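Local coordinates for protein beta-ketoacyl synthase (Pseudomonas aeruginosa, PDB 4CW4) that condenses acetyl-CoA with malonyl-ACP to give 3-oxobutanoyl-ACP, the primer that starts fatty acid synthesis, at residues G426-T429 / V430-S434. Sequence-based numbering, arbitrary orientation.
Sequences GLDT and VRHAS
Leu427 and Arg431 lie one helical turn apart and meet methyl to guanidinium: CD1 of Leu427 sits over one face of the group, offset toward its rim, 3.5 Å from NH2 of Arg431. The Arg431 chain runs extended from CG to NE, carrying the guanidinium back along the helix to the leucine, and NE is tied by a hydrogen bond to the carbonyl oxygen of Phe461. Asp428 and His432 pair differently. OD1 of Asp428 comes to the edge of the imidazole, near its plane, 3.2 Å from CD2 of His432, with carboxylate and ring planes 48° apart. CG of Asp428 is anti to the backbone N (chi1 -179°), which brings OD1 to this CD2 edge. Val430 is buried, its CG2 3.5 Å from Gly426 O, and packs on Val418, Ala421, Val422 and Val425 of helix 409-425. Four i to i+4 backbone bonds join the turns, from Val430 N to Gly426 O (3.2 Å) through Ala433 N to Thr429 O (2.8 Å). Ser434 OG donates to a lone pair of Val430 O at 2.7 Å. Gly426, with positive phi, ends helix 409-425 and occupies the N-cap position of this short, partly buried helix, which leads into strand 434-437 of the thiolase-like fold.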
ATOM      1  N   GLY A 426     -10.681 -32.447   8.569  1.00 16.65           N
ATOM      2  CA  GLY A 426     -10.182 -33.801   8.447  1.00 16.14           C
ATOM      3  C   GLY A 426      -9.598 -34.130   7.096  1.00 15.60           C
ATOM      4  O   GLY A 426      -9.915 -33.470   6.094  1.00 15.71           O
ATOM      5  N   LEU A 427      -8.758 -35.159   7.068  1.00 16.34           N
ATOM      6  CA  LEU A 427      -8.065 -35.574   5.854  1.00 18.13           C
ATOM      7  C   LEU A 427      -9.003 -36.022   4.747  1.00 18.17           C
ATOM      8  O   LEU A 427      -8.765 -35.731   3.588  1.00 18.41           O
ATOM      9  CB  LEU A 427      -7.124 -36.739   6.142  1.00 22.45           C
ATOM     10  CG  LEU A 427      -5.625 -36.527   6.155  1.00 25.78           C
ATOM     11  CD1 LEU A 427      -4.962 -37.889   6.364  1.00 27.40           C
ATOM     12  CD2 LEU A 427      -5.110 -35.821   4.886  1.00 26.26           C
ATOM     13  N   ASP A 428     -10.044 -36.776   5.096  1.00 18.10           N
ATOM     14  CA  ASP A 428     -10.961 -37.300   4.083  1.00 19.56           C
ATOM     15  C   ASP A 428     -11.630 -36.169   3.316  1.00 17.76           C
ATOM     16  O   ASP A 428     -11.709 -36.204   2.085  1.00 18.14           O
ATOM     17  CB  ASP A 428     -12.017 -38.203   4.718  1.00 22.62           C
ATOM     18  CG  ASP A 428     -12.974 -38.784   3.689  1.00 26.62           C
ATOM     19  OD1 ASP A 428     -12.547 -39.671   2.929  1.00 28.43           O
ATOM     20  OD2 ASP A 428     -14.141 -38.338   3.630  1.00 28.42           O
ATOM     21  N   THR A 429     -12.103 -35.156   4.037  1.00 16.57           N
ATOM     22  CA  THR A 429     -12.768 -34.025   3.385  1.00 17.00           C
ATOM     23  C   THR A 429     -11.792 -33.244   2.500  1.00 15.70           C
ATOM     24  O   THR A 429     -12.142 -32.813   1.420  1.00 16.77           O
ATOM     25  CB  THR A 429     -13.457 -33.111   4.412  1.00 18.66           C
ATOM     26  OG1 THR A 429     -14.526 -33.830   5.030  1.00 20.44           O
ATOM     27  CG2 THR A 429     -14.035 -31.877   3.737  1.00 18.52           C
ATOM     28  N   VAL A 430     -10.564 -33.068   2.953  1.00 13.88           N
ATOM     29  CA  VAL A 430      -9.563 -32.430   2.109  1.00 13.52           C
ATOM     30  C   VAL A 430      -9.276 -33.279   0.861  1.00 13.80           C
ATOM     31  O   VAL A 430      -9.192 -32.757  -0.249  1.00 14.03           O
ATOM     32  CB  VAL A 430      -8.280 -32.139   2.893  1.00 13.77           C
ATOM     33  CG1 VAL A 430      -7.136 -31.722   1.953  1.00 14.34           C
ATOM     34  CG2 VAL A 430      -8.533 -31.036   3.912  1.00 13.78           C
ATOM     35  N   ARG A 431      -9.166 -34.593   1.037  1.00 13.53           N
ATOM     36  CA  ARG A 431      -8.832 -35.463  -0.077  1.00 13.79           C
ATOM     37  C   ARG A 431      -9.931 -35.594  -1.108  1.00 14.58           C
ATOM     38  O   ARG A 431      -9.637 -35.776  -2.275  1.00 16.41           O
ATOM     39  CB  ARG A 431      -8.437 -36.857   0.417  1.00 15.00           C
ATOM     40  CG  ARG A 431      -7.050 -36.878   1.030  1.00 15.78           C
ATOM     41  CD  ARG A 431      -6.757 -38.226   1.695  1.00 17.14           C
ATOM     42  NE  ARG A 431      -5.381 -38.266   2.176  1.00 18.31           N
ATOM     43  CZ  ARG A 431      -4.903 -39.172   3.022  1.00 20.50           C
ATOM     44  NH1 ARG A 431      -5.686 -40.144   3.498  1.00 21.89           N
ATOM     45  NH2 ARG A 431      -3.636 -39.106   3.398  1.00 21.73           N
ATOM     46  N   HIS A 432     -11.191 -35.528  -0.691  1.00 14.75           N
ATOM     47  CA  HIS A 432     -12.286 -35.846  -1.595  1.00 15.73           C
ATOM     48  C   HIS A 432     -13.332 -34.763  -1.768  1.00 15.56           C
ATOM     49  O   HIS A 432     -14.232 -34.911  -2.586  1.00 16.97           O
ATOM     50  CB  HIS A 432     -12.951 -37.145  -1.127  1.00 16.94           C
ATOM     51  CG  HIS A 432     -12.006 -38.295  -1.057  1.00 18.95           C
ATOM     52  ND1 HIS A 432     -11.472 -38.882  -2.183  1.00 20.42           N
ATOM     53  CD2 HIS A 432     -11.462 -38.940   0.000  1.00 20.70           C
ATOM     54  CE1 HIS A 432     -10.662 -39.861  -1.822  1.00 21.74           C
ATOM     55  NE2 HIS A 432     -10.633 -39.913  -0.503  1.00 22.11           N
ATOM     56  N   ALA A 433     -13.192 -33.657  -1.046  1.00 13.89           N
ATOM     57  CA  ALA A 433     -14.165 -32.580  -1.136  1.00 13.35           C
ATOM     58  C   ALA A 433     -13.505 -31.214  -1.048  1.00 12.34           C
ATOM     59  O   ALA A 433     -14.088 -30.276  -0.508  1.00 13.47           O
ATOM     60  CB  ALA A 433     -15.220 -32.731  -0.060  1.00 13.35           C
ATOM     61  N   SER A 434     -12.299 -31.098  -1.600  1.00 11.85           N
ATOM     62  CA  SER A 434     -11.652 -29.789  -1.704  1.00 11.72           C
ATOM     63  C   SER A 434     -11.247 -29.504  -3.144  1.00 11.31           C
ATOM     64  O   SER A 434     -11.076 -30.424  -3.942  1.00 13.24           O
ATOM     65  CB  SER A 434     -10.448 -29.658  -0.747  1.00 12.94           C
ATOM     66  OG  SER A 434      -9.301 -30.300  -1.250  1.00 12.61           O
TER